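Flavin reductase domain protein, FMN-binding (Shewanella baltica, PDB 3HMZ) binds flavin mononucleotide in a flavin reductase-like domain and is probably an oxidoreductase that uses NAD or NADP as acceptor. Local coordinates at residues Y23-H28 with I155-D160; D42-A47 with P124-C129; L60-D65 with G78-Q83; F116-H121 with S130-C135. All coordinates share one frame; numbering follows the deposited sequence. Where two conformers were deposited one is given.

Contact 1. Residues Y23-H28 with I155-D160; sequences YRLLNH and IGAWAD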
# COMPACT_ATOMS: atom_id res chain seq x y z
N TYR A 23 -3.54 -10.76 -6.19
CA TYR A 23 -2.86 -9.44 -5.96
C TYR A 23 -3.87 -8.28 -5.96
O TYR A 23 -3.66 -7.26 -5.28
CB TYR A 23 -1.76 -9.17 -6.99
CG TYR A 23 -2.29 -8.77 -8.33
CD1 TYR A 23 -2.73 -9.72 -9.27
CD2 TYR A 23 -2.41 -7.43 -8.67
CE1 TYR A 23 -3.29 -9.33 -10.48
CE2 TYR A 23 -2.96 -7.05 -9.87
CZ TYR A 23 -3.39 -7.99 -10.79
OH TYR A 23 -3.95 -7.60 -11.98
N ARG A 24 -4.97 -8.44 -6.70
CA ARG A 24 -5.98 -7.37 -6.79
C ARG A 24 -6.67 -7.08 -5.45
O ARG A 24 -7.18 -5.99 -5.23
CB ARG A 24 -7.02 -7.69 -7.83
CG ARG A 24 -6.42 -7.72 -9.23
CD ARG A 24 -7.46 -7.92 -10.22
NE ARG A 24 -6.91 -8.05 -11.57
CZ ARG A 24 -7.66 -8.27 -12.64
NH1 ARG A 24 -8.96 -8.46 -12.52
NH2 ARG A 24 -7.08 -8.37 -13.83
N LEU A 25 -6.64 -8.06 -4.55
CA LEU A 25 -7.22 -7.90 -3.23
C LEU A 25 -6.50 -6.81 -2.43
O LEU A 25 -7.06 -6.27 -1.47
CB LEU A 25 -7.20 -9.24 -2.47
CG LEU A 25 -8.03 -10.35 -3.13
CD1 LEU A 25 -7.79 -11.72 -2.46
CD2 LEU A 25 -9.53 -10.02 -3.17
N LEU A 26 -5.22 -6.54 -2.75
CA LEU A 26 -4.42 -5.58 -2.03
C LEU A 26 -4.01 -4.37 -2.87
O LEU A 26 -3.28 -3.52 -2.38
CB LEU A 26 -3.15 -6.25 -1.49
CG LEU A 26 -3.36 -7.42 -0.55
CD1 LEU A 26 -2.04 -8.01 -0.11
CD2 LEU A 26 -4.24 -7.04 0.66
N ASN A 27 -4.40 -4.34 -4.15
CA ASN A 27 -3.83 -3.36 -5.08
C ASN A 27 -4.13 -1.90 -4.73
O ASN A 27 -3.29 -1.03 -4.96
CB ASN A 27 -4.23 -3.69 -6.51
CG ASN A 27 -3.06 -3.75 -7.45
OD1 ASN A 27 -1.96 -4.07 -7.05
ND2 ASN A 27 -3.32 -3.51 -8.72
N HIS A 28 -5.30 -1.69 -4.12
CA HIS A 28 -5.73 -0.38 -3.69
C HIS A 28 -5.11 0.07 -2.35
O HIS A 28 -5.43 1.14 -1.84
CB HIS A 28 -7.25 -0.29 -3.66
CG HIS A 28 -7.89 -1.23 -2.70
ND1 HIS A 28 -7.71 -2.60 -2.75
CD2 HIS A 28 -8.77 -0.99 -1.71
CE1 HIS A 28 -8.42 -3.16 -1.78
NE2 HIS A 28 -9.07 -2.20 -1.13
N ILE A 155 -0.51 -18.56 -1.15
CA ILE A 155 -0.86 -19.92 -1.55
C ILE A 155 -2.34 -20.21 -1.67
O ILE A 155 -2.74 -21.29 -2.09
CB ILE A 155 -0.16 -20.98 -0.60
CG1 ILE A 155 -0.66 -20.87 0.84
CG2 ILE A 155 1.39 -20.78 -0.68
CD1 ILE A 155 -0.09 -21.96 1.81
N GLY A 156 -3.17 -19.25 -1.25
CA GLY A 156 -4.60 -19.37 -1.35
C GLY A 156 -5.21 -18.01 -1.13
O GLY A 156 -4.63 -17.19 -0.40
N ALA A 157 -6.35 -17.75 -1.79
CA ALA A 157 -7.04 -16.47 -1.67
C ALA A 157 -8.53 -16.68 -1.78
O ALA A 157 -8.99 -17.54 -2.57
CB ALA A 157 -6.52 -15.50 -2.71
N TRP A 158 -9.30 -15.91 -1.00
CA TRP A 158 -10.76 -16.01 -0.95
C TRP A 158 -11.33 -14.64 -0.67
O TRP A 158 -10.64 -13.78 -0.12
CB TRP A 158 -11.22 -16.98 0.17
CG TRP A 158 -10.55 -18.32 0.14
CD1 TRP A 158 -11.03 -19.45 -0.47
CD2 TRP A 158 -9.27 -18.66 0.66
NE1 TRP A 158 -10.16 -20.49 -0.31
CE2 TRP A 158 -9.06 -20.04 0.39
CE3 TRP A 158 -8.29 -17.96 1.37
CZ2 TRP A 158 -7.90 -20.72 0.79
CZ3 TRP A 158 -7.14 -18.65 1.79
CH2 TRP A 158 -6.96 -20.01 1.48
N ALA A 159 -12.58 -14.42 -1.02
CA ALA A 159 -13.24 -13.18 -0.73
C ALA A 159 -14.74 -13.30 -0.66
O ALA A 159 -15.34 -14.21 -1.26
CB ALA A 159 -12.83 -12.09 -1.80
N ASP A 160 -15.33 -12.34 0.04
CA ASP A 160 -16.79 -12.18 0.12
C ASP A 160 -17.27 -11.71 -1.25
O ASP A 160 -16.95 -10.59 -1.67
CB ASP A 160 -17.07 -11.15 1.23
CG ASP A 160 -18.49 -10.77 1.36
OD1 ASP A 160 -19.34 -11.10 0.51
OD2 ASP A 160 -18.73 -10.07 2.37

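Contact 2. Residues D42-A47 with P124-C129; sequences DNVMAA and PFVAGC. With FMN (flavin mononucleotide), chain B; EDO (1,2-ethanediol), chain E.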
# COMPACT_ATOMS: atom_id res chain seq x y z
N ASP A 42 -3.39 -18.44 18.74
CA ASP A 42 -3.67 -17.54 17.62
C ASP A 42 -3.45 -16.09 18.02
O ASP A 42 -3.61 -15.70 19.18
CB ASP A 42 -5.12 -17.73 17.16
CG ASP A 42 -5.36 -19.08 16.52
OD1 ASP A 42 -4.50 -19.53 15.76
OD2 ASP A 42 -6.43 -19.68 16.71
N ASN A 43 -3.13 -15.28 17.02
CA ASN A 43 -3.02 -13.87 17.23
C ASN A 43 -3.39 -13.11 15.96
O ASN A 43 -3.36 -13.67 14.86
CB ASN A 43 -1.63 -13.43 17.67
CG ASN A 43 -1.64 -12.10 18.38
OD1 ASN A 43 -2.67 -11.64 18.88
ND2 ASN A 43 -0.46 -11.48 18.46
N VAL A 44 -3.79 -11.87 16.16
CA VAL A 44 -4.14 -10.95 15.09
C VAL A 44 -3.57 -9.56 15.48
O VAL A 44 -3.71 -9.13 16.61
CB VAL A 44 -5.68 -10.84 14.90
CG1 VAL A 44 -6.04 -9.84 13.73
CG2 VAL A 44 -6.35 -12.22 14.74
N MSE A 45 -2.97 -8.87 14.51
CA MSE A 45 -2.58 -7.47 14.64
C MSE A 45 -2.97 -6.70 13.37
O MSE A 45 -3.35 -7.31 12.37
CB MSE A 45 -1.07 -7.32 14.86
CG MSE A 45 -0.19 -7.84 13.72
SE MSE A 45 1.66 -7.42 13.92
CE MSE A 45 1.87 -6.05 12.59
N ALA A 46 -2.89 -5.38 13.45
CA ALA A 46 -3.14 -4.51 12.30
C ALA A 46 -1.80 -4.20 11.61
O ALA A 46 -0.76 -4.02 12.28
CB ALA A 46 -3.82 -3.22 12.69
N ALA A 47 -1.82 -4.17 10.28
CA ALA A 47 -0.67 -3.74 9.49
C ALA A 47 -1.09 -2.85 8.33
O ALA A 47 -1.83 -3.29 7.44
CB ALA A 47 0.17 -4.93 8.95
N PRO A 124 -5.50 -19.23 11.50
CA PRO A 124 -6.69 -18.48 11.90
C PRO A 124 -7.04 -17.41 10.87
O PRO A 124 -6.16 -16.64 10.45
CB PRO A 124 -6.26 -17.82 13.20
CG PRO A 124 -4.77 -17.58 13.02
CD PRO A 124 -4.29 -18.63 12.08
N PHE A 125 -8.30 -17.38 10.46
CA PHE A 125 -8.85 -16.38 9.56
C PHE A 125 -9.84 -15.52 10.37
O PHE A 125 -10.60 -16.06 11.20
CB PHE A 125 -9.58 -17.04 8.41
CG PHE A 125 -8.69 -17.80 7.46
CD1 PHE A 125 -8.18 -19.04 7.78
CD2 PHE A 125 -8.37 -17.26 6.23
CE1 PHE A 125 -7.37 -19.73 6.88
CE2 PHE A 125 -7.60 -17.95 5.33
CZ PHE A 125 -7.08 -19.20 5.66
N VAL A 126 -9.88 -14.22 10.10
CA VAL A 126 -10.76 -13.31 10.83
C VAL A 126 -12.13 -13.21 10.17
O VAL A 126 -12.24 -12.81 9.02
CB VAL A 126 -10.11 -11.93 11.04
CG1 VAL A 126 -11.05 -10.98 11.78
CG2 VAL A 126 -8.71 -12.05 11.74
N ALA A 127 -13.16 -13.58 10.90
CA ALA A 127 -14.54 -13.44 10.42
C ALA A 127 -14.91 -11.98 10.18
O ALA A 127 -14.47 -11.11 10.93
CB ALA A 127 -15.55 -14.05 11.45
N GLY A 128 -15.67 -11.74 9.12
CA GLY A 128 -16.20 -10.42 8.81
C GLY A 128 -15.38 -9.62 7.82
O GLY A 128 -15.83 -8.58 7.34
N CYS A 129 -14.15 -10.07 7.52
CA CYS A 129 -13.31 -9.35 6.55
C CYS A 129 -13.89 -9.57 5.15
O CYS A 129 -14.79 -10.41 4.95
CB CYS A 129 -11.89 -9.89 6.61
SG CYS A 129 -11.11 -9.56 8.21
N1 FMN B . 2.81 -2.76 13.27
C2 FMN B . 3.71 -3.28 12.37
O2 FMN B . 4.67 -3.93 12.78
N3 FMN B . 3.51 -3.06 11.02
C4 FMN B . 2.47 -2.34 10.53
O4 FMN B . 2.37 -2.17 9.28
C4A FMN B . 1.57 -1.80 11.46
N5 FMN B . 0.47 -1.07 11.05
C5A FMN B . -0.54 -0.70 11.93
C6 FMN B . -1.73 -0.11 11.46
C7 FMN B . -2.73 0.28 12.33
C7M FMN B . -4.00 0.88 11.82
C8 FMN B . -2.55 0.09 13.71
C8M FMN B . -3.61 0.51 14.70
C9 FMN B . -1.38 -0.50 14.15
C9A FMN B . -0.35 -0.90 13.31
N10 FMN B . 0.82 -1.51 13.74
C10 FMN B . 1.74 -2.02 12.83
C1' FMN B . 1.04 -1.87 15.19
C2' FMN B . 0.66 -3.30 15.57
O2' FMN B . -0.60 -3.70 15.01
C3' FMN B . 0.62 -3.33 17.10
O3' FMN B . 1.94 -3.11 17.59
C4' FMN B . -0.06 -4.58 17.68
O4' FMN B . -0.43 -4.26 19.02
C5' FMN B . 0.81 -5.82 17.69
O5' FMN B . 0.07 -6.86 18.32
P FMN B . 0.80 -8.21 18.80
O1P FMN B . -0.28 -8.92 19.59
O2P FMN B . 1.30 -8.97 17.60
O3P FMN B . 1.98 -7.81 19.66
C1 EDO E . -17.20 -16.26 7.18
O1 EDO E . -16.56 -17.52 7.46
C2 EDO E . -16.29 -15.15 7.67
O2 EDO E . -16.82 -13.84 7.53

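Contact 3. Residues L60-D65 with G78-Q83; sequences LTVVLD and GMFVIQ. With FMN (flavin mononucleotide), chain B; EDO (1,2-ethanediol), chain I.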
# COMPACT_ATOMS: atom_id res chain seq x y z
N LEU A 60 3.67 -11.14 -1.52
CA LEU A 60 3.48 -9.88 -0.82
C LEU A 60 4.57 -9.63 0.19
O LEU A 60 5.36 -10.55 0.53
CB LEU A 60 2.05 -9.81 -0.23
CG LEU A 60 1.67 -10.87 0.81
CD1 LEU A 60 2.38 -10.70 2.19
CD2 LEU A 60 0.15 -10.80 1.01
N THR A 61 4.67 -8.36 0.59
CA THR A 61 5.55 -7.94 1.64
C THR A 61 4.72 -7.48 2.82
O THR A 61 3.61 -6.96 2.63
CB THR A 61 6.52 -6.79 1.23
OG1 THR A 61 5.75 -5.68 0.74
CG2 THR A 61 7.54 -7.28 0.17
N VAL A 62 5.27 -7.60 4.03
CA VAL A 62 4.69 -6.97 5.22
C VAL A 62 5.83 -6.59 6.17
O VAL A 62 6.83 -7.31 6.27
CB VAL A 62 3.60 -7.83 5.88
CG1 VAL A 62 4.15 -9.20 6.43
CG2 VAL A 62 2.86 -7.01 6.92
N VAL A 63 5.70 -5.43 6.78
CA VAL A 63 6.66 -4.92 7.75
C VAL A 63 6.12 -5.26 9.13
O VAL A 63 5.00 -4.87 9.49
CB VAL A 63 6.89 -3.43 7.59
CG1 VAL A 63 7.98 -2.99 8.53
CG2 VAL A 63 7.25 -3.10 6.12
N LEU A 64 6.91 -6.00 9.92
CA LEU A 64 6.50 -6.45 11.25
C LEU A 64 7.52 -6.00 12.27
O LEU A 64 8.66 -6.46 12.27
CB LEU A 64 6.35 -7.96 11.28
CG LEU A 64 5.42 -8.59 10.24
CD1 LEU A 64 5.58 -10.13 10.24
CD2 LEU A 64 3.99 -8.16 10.46
N ASP A 65 7.11 -5.14 13.18
CA ASP A 65 8.03 -4.62 14.20
C ASP A 65 8.50 -5.76 15.12
O ASP A 65 7.76 -6.68 15.43
CB ASP A 65 7.35 -3.53 14.99
CG ASP A 65 8.32 -2.76 15.84
OD1 ASP A 65 8.55 -3.19 16.99
OD2 ASP A 65 8.85 -1.73 15.36
N GLY A 78 6.23 -19.90 10.10
CA GLY A 78 6.44 -19.65 8.68
C GLY A 78 5.18 -19.46 7.84
O GLY A 78 5.24 -19.55 6.62
N MSE A 79 4.05 -19.23 8.51
CA MSE A 79 2.75 -19.10 7.85
C MSE A 79 1.94 -17.99 8.52
O MSE A 79 2.06 -17.76 9.71
CB MSE A 79 1.94 -20.40 8.03
CG MSE A 79 2.52 -21.66 7.41
SE MSE A 79 2.42 -21.67 5.49
CE MSE A 79 0.55 -21.33 5.12
N PHE A 80 1.09 -17.34 7.73
CA PHE A 80 0.19 -16.32 8.26
C PHE A 80 -0.92 -16.06 7.25
O PHE A 80 -0.87 -16.54 6.12
CB PHE A 80 0.94 -15.04 8.66
CG PHE A 80 1.74 -14.41 7.54
CD1 PHE A 80 3.06 -14.82 7.27
CD2 PHE A 80 1.23 -13.33 6.82
CE1 PHE A 80 3.81 -14.23 6.29
CE2 PHE A 80 1.99 -12.72 5.83
CZ PHE A 80 3.29 -13.17 5.57
N VAL A 81 -1.91 -15.30 7.71
CA VAL A 81 -3.00 -14.86 6.85
C VAL A 81 -2.97 -13.32 6.85
O VAL A 81 -2.76 -12.65 7.88
CB VAL A 81 -4.39 -15.36 7.29
CG1 VAL A 81 -5.52 -14.78 6.38
CG2 VAL A 81 -4.45 -16.90 7.33
N ILE A 82 -3.15 -12.78 5.65
CA ILE A 82 -3.38 -11.34 5.43
C ILE A 82 -4.84 -11.23 5.02
O ILE A 82 -5.31 -11.93 4.13
CB ILE A 82 -2.49 -10.77 4.32
CG1 ILE A 82 -1.01 -10.82 4.74
CG2 ILE A 82 -2.90 -9.34 3.93
CD1 ILE A 82 -0.69 -9.98 5.98
N GLN A 83 -5.58 -10.38 5.71
CA GLN A 83 -6.99 -10.20 5.41
C GLN A 83 -7.37 -8.74 5.45
O GLN A 83 -6.76 -7.95 6.15
CB GLN A 83 -7.87 -11.06 6.34
CG GLN A 83 -7.61 -10.91 7.84
CD GLN A 83 -7.04 -12.14 8.45
OE1 GLN A 83 -7.78 -13.14 8.55
NE2 GLN A 83 -5.78 -12.09 8.89
N1 FMN B . 2.81 -2.76 13.27
C2 FMN B . 3.71 -3.28 12.37
O2 FMN B . 4.67 -3.93 12.78
N3 FMN B . 3.51 -3.06 11.02
C4 FMN B . 2.47 -2.34 10.53
O4 FMN B . 2.37 -2.17 9.28
C4A FMN B . 1.57 -1.80 11.46
N5 FMN B . 0.47 -1.07 11.05
C5A FMN B . -0.54 -0.70 11.93
C6 FMN B . -1.73 -0.11 11.46
C7 FMN B . -2.73 0.28 12.33
C7M FMN B . -4.00 0.88 11.82
C8 FMN B . -2.55 0.09 13.71
C8M FMN B . -3.61 0.51 14.70
C9 FMN B . -1.38 -0.50 14.15
C9A FMN B . -0.35 -0.90 13.31
N10 FMN B . 0.82 -1.51 13.74
C10 FMN B . 1.74 -2.02 12.83
C1' FMN B . 1.04 -1.87 15.19
C2' FMN B . 0.66 -3.30 15.57
O2' FMN B . -0.60 -3.70 15.01
C3' FMN B . 0.62 -3.33 17.10
O3' FMN B . 1.94 -3.11 17.59
C4' FMN B . -0.06 -4.58 17.68
O4' FMN B . -0.43 -4.26 19.02
C5' FMN B . 0.81 -5.82 17.69
O5' FMN B . 0.07 -6.86 18.32
P FMN B . 0.80 -8.21 18.80
O1P FMN B . -0.28 -8.92 19.59
O2P FMN B . 1.30 -8.97 17.60
O3P FMN B . 1.98 -7.81 19.66
C1 EDO I . 7.93 -1.00 11.86
O1 EDO I . 7.61 -0.61 13.20
C2 EDO I . 9.22 -1.80 11.85
O2 EDO I . 10.39 -0.99 11.67

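Contact 4. Residues F116-H121 with S130-C135; sequences FEMAGH and SAWLAC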
# COMPACT_ATOMS: atom_id res chain seq x y z
N PHE A 116 -12.03 -18.21 12.31
CA PHE A 116 -12.46 -19.43 11.66
C PHE A 116 -11.30 -20.06 10.93
O PHE A 116 -10.24 -19.46 10.79
CB PHE A 116 -13.65 -19.19 10.72
CG PHE A 116 -13.35 -18.37 9.46
CD1 PHE A 116 -13.30 -16.99 9.48
CD2 PHE A 116 -13.11 -19.00 8.25
CE1 PHE A 116 -13.04 -16.25 8.31
CE2 PHE A 116 -12.86 -18.29 7.08
CZ PHE A 116 -12.83 -16.89 7.12
N GLU A 117 -11.51 -21.28 10.48
CA GLU A 117 -10.49 -22.05 9.74
C GLU A 117 -11.00 -22.34 8.34
O GLU A 117 -12.22 -22.50 8.13
CB GLU A 117 -10.15 -23.32 10.47
CG GLU A 117 -9.40 -23.01 11.77
CD GLU A 117 -8.96 -24.24 12.53
OE1 GLU A 117 -9.53 -25.33 12.31
OE2 GLU A 117 -8.10 -24.10 13.40
N MSE A 118 -10.08 -22.46 7.40
CA MSE A 118 -10.48 -22.60 6.00
C MSE A 118 -9.52 -23.37 5.16
O MSE A 118 -8.34 -23.17 5.32
CB MSE A 118 -10.54 -21.16 5.38
CG MSE A 118 -11.64 -21.09 4.44
SE MSE A 118 -12.10 -19.63 3.43
CE MSE A 118 -10.99 -18.16 3.99
N ALA A 119 -10.04 -24.22 4.25
CA ALA A 119 -9.23 -24.96 3.26
C ALA A 119 -8.13 -25.90 3.82
O ALA A 119 -7.07 -26.02 3.20
CB ALA A 119 -8.66 -23.95 2.23
N GLY A 120 -8.36 -26.55 4.97
CA GLY A 120 -7.36 -27.41 5.64
C GLY A 120 -6.05 -26.77 6.17
O GLY A 120 -5.14 -27.49 6.61
N HIS A 121 -5.95 -25.44 6.17
CA HIS A 121 -4.78 -24.72 6.67
C HIS A 121 -4.78 -24.74 8.20
O HIS A 121 -5.86 -24.71 8.81
CB HIS A 121 -4.86 -23.25 6.19
CG HIS A 121 -4.70 -23.10 4.72
ND1 HIS A 121 -3.47 -23.17 4.11
CD2 HIS A 121 -5.60 -22.98 3.72
CE1 HIS A 121 -3.61 -23.05 2.80
NE2 HIS A 121 -4.90 -22.95 2.53
N SER A 130 -13.41 -8.78 4.21
CA SER A 130 -13.84 -8.91 2.82
C SER A 130 -13.02 -9.92 2.02
O SER A 130 -13.50 -10.41 1.00
CB SER A 130 -13.85 -7.56 2.12
OG SER A 130 -12.57 -7.00 2.15
N ALA A 131 -11.77 -10.16 2.42
CA ALA A 131 -10.87 -11.00 1.66
C ALA A 131 -9.77 -11.52 2.55
O ALA A 131 -9.43 -10.87 3.55
CB ALA A 131 -10.25 -10.17 0.49
N TRP A 132 -9.24 -12.70 2.19
CA TRP A 132 -8.21 -13.38 2.94
C TRP A 132 -7.19 -13.99 1.98
O TRP A 132 -7.58 -14.54 0.95
CB TRP A 132 -8.79 -14.52 3.77
CG TRP A 132 -9.93 -14.15 4.68
CD1 TRP A 132 -9.86 -13.89 6.02
CD2 TRP A 132 -11.32 -14.03 4.33
NE1 TRP A 132 -11.10 -13.58 6.52
CE2 TRP A 132 -12.01 -13.65 5.50
CE3 TRP A 132 -12.02 -14.16 3.14
CZ2 TRP A 132 -13.37 -13.46 5.50
CZ3 TRP A 132 -13.36 -13.97 3.14
CH2 TRP A 132 -14.03 -13.62 4.32
N LEU A 133 -5.92 -13.91 2.36
CA LEU A 133 -4.81 -14.46 1.61
C LEU A 133 -3.96 -15.31 2.56
O LEU A 133 -3.41 -14.79 3.54
CB LEU A 133 -3.97 -13.34 1.00
CG LEU A 133 -4.67 -12.35 0.04
CD1 LEU A 133 -5.35 -11.17 0.75
CD2 LEU A 133 -3.65 -11.80 -1.00
N ALA A 134 -3.88 -16.62 2.29
CA ALA A 134 -3.02 -17.55 3.05
C ALA A 134 -1.59 -17.40 2.51
O ALA A 134 -1.37 -17.47 1.31
CB ALA A 134 -3.50 -18.94 2.91
N CYS A 135 -0.64 -17.20 3.43
CA CYS A 135 0.74 -16.85 3.08
C CYS A 135 1.76 -17.78 3.71
O CYS A 135 1.65 -18.16 4.87
CB CYS A 135 1.04 -15.43 3.55
SG CYS A 135 0.01 -14.15 2.82

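Contact 1. Residues Y23-H28 with I155-D160
Leu-25 meets strand 155-160 through its two terminal methyls, one for each of two alanines. CD1 lies 4.0 Å from CB of Ala-157, and CD2 lies 4.1 Å from CB of Ala-159, so the branched end of the leucine spans two successive inward-facing positions of the strand. With CG anti to the carbonyl carbon (chi1 -63°), the fork is carried out from the turn of chain at 23-25 toward the strand. CD1 also rests 4.2 Å from the carbonyl O of Trp-158, the residue between the alanines, whose own side chain leaves the other surface of the strand and packs with Phe-125. This is the close part of the contact, and it is buried: Ala-131, Leu-133, Phe-164 and Trp-169 also touch Leu-25.

The looser side belongs to Tyr-23 and Arg-24, both partly exposed and not touching the strand. There NE of Arg-24 donates to OH of Tyr-23 at 3.0 Å, almost straight (175°) and within the guanidinium plane. The Asn-27 amide and the His-28 carbonyl O bond to the second subunit, and the His-28 ring to Ser-180. Two small residues facing one forked side chain make a meeting of apolar groups, held by shape and burial, while the loop's polar groups bond among themselves or to partners other than the strand.

Contact 2. Residues D42-A47 with P124-C129
Val-44 and Val-126 supply the apolar part of this contact, reaching toward each other tip to tip. CG2 of Val-126 is the single methyl that does the touching, 3.8 Å from CG2 and 4.0 Å from CG1 of Val-44, so it sits against the fork of its partner. Leu-115 packs on both valines.

A mixed polar and apolar pair lies next along the chain. The carboxylate of Asp-42 passes obliquely across the ring of Pro-124, OD1 coming within 3.4 Å of its CG. That oxygen also forms a salt bridge with Arg-37, so the proline ring borders a carboxylate whose charge is probably largely offset.

Hydrogen bonds are made to the cofactor, from the strand 41-55 side. ND2 of Asn-43 gives an almost straight bond (173°) to O1P of FMN at 2.8 Å; its CB bond points away from 124-129, and CG anti to the backbone N (chi1 -158°) then carries the amide to the phosphate. The ribityl O2' donates to the carbonyl O of Ala-46 at 2.8 Å and receives a weak bond from the same residue's N. The methyl CE of Met-45, a selenomethionine, comes 3.3 Å from C2 of the flavin.

Asp-42 and Val-44 thus meet 124-129, Asn-43 and Met-45 reach phosphate and flavin from the other side, and Ala-46 adds backbone and methyl: the FMN site of the flavin reductase-like beta-barrel fold.

Contact 3. Residues L60-D65 with G78-Q83
Leu-60 and Phe-80 meet at the edge of the aromatic ring, where CD1 of the leucine lies near the ring plane, 4.2 Å from CE2. The other branch of the same leucine serves a second partner: CD2 approaches CG1 of Ile-82 to 3.9 Å, and the two side chains run alongside one another, pointing opposite ways. Val-62 completes the first shell, its CG1 coming obliquely on the ring, 4.2 Å from CZ. All four residues are buried, and every meeting is between carbon atoms.

Next outward are the torsions and backbones that set these groups. Phe-80 has CG between its backbone N and carbonyl carbon (chi1 57°), an arrangement that carries the ring beside CG1 of Ile-82, which lies at its edge in the ring plane. The strands 60-63 and 79-83 run nearly perpendicular, at 94°, with axes 10.3 Å apart, so the side chains alone bridge the space between them. Cys-135, Val-34 and Ala-152 pack round this group.

At the end of the first strand and just beyond it, the backbone reaches the cofactor. N3 of FMN donates to the carbonyl O of Val-63 at 2.8 Å, and N of Asp-65 donates to flavin O2 at 2.8 Å; together they read the pyrimidine edge of the isoalloxazine. Crossed strands of one curled antiparallel sheet, joined by an apolar interior, with backbone groups at a strand end binding the flavin, are characteristic of the barrel-like FMN-binding fold.

Contact 4. Residues F116-H121 with S130-C135
Phe-116 points the edge of its ring at the face of Trp-132, and the two side chains cross at about a right angle. The planes stand at 86°, with the phenyl and five-membered-ring centroids 5.2 Å apart, an offset edge-to-face pair. CZ is the leading atom, 3.7 Å from CE2 of the indole and displaced toward its rim. The phenylalanine reaches this place with CG between its backbone N and carbonyl carbon (chi1 69°), projecting the ring from the end of strand 115-116 toward strand 131-138.

Met-118, a selenomethionine, lies on the same side of the indole plane as Phe-116. Its methyl CE approaches CD2 obliquely at 4.2 Å, turned toward the indole by a bend at the last torsion, while the selenium, placed by the earlier torsions, lies at the edge of the Phe-116 ring, in its plane. A phenyl edge and a methyl therefore approach the indole from one side. At the pyrrole edge, NE1 of Trp-132 is hydrogen-bonded to the carbonyl O of Val-126, which should help fix the rotation of the ring.

His-121, closing the type I' turn that starts at Met-118, meets the strand farther along. Here the flat group offers its face: the methyl CB of Ala-134 stands 4.3 Å from the imidazole centroid, 16° off the ring normal, a CH-pi contact.

Across the two segments the chemistry is thus largely that of C-H groups set against pi faces, of opposite sense at its two ends: the strand's tryptophan presents a face to the loop's phenyl edge, whereas the loop's histidine presents a face to the strand's methyl.

How the contacts relate
From the N terminus, the loop at 23-28 is the first segment, and contact 1 closes the longest loop when strand 149-160 returns to it; the other three contacts nest inside. Contact 2 joins strand 41-55 to the 124-129 segment and encloses contact 3, which closes across helix 69-77. Contact 4 opens after contact 3 has closed and crosses contact 2, since 124-129 lies between its segments. Strand 131-138 of contact 4 is flanked in the sheet by strand 79-84 of contact 3 and strand 149-160 of contact 1. Contacts 2 and 3 share the FMN, while contacts 1 and 3 also touch the second subunit.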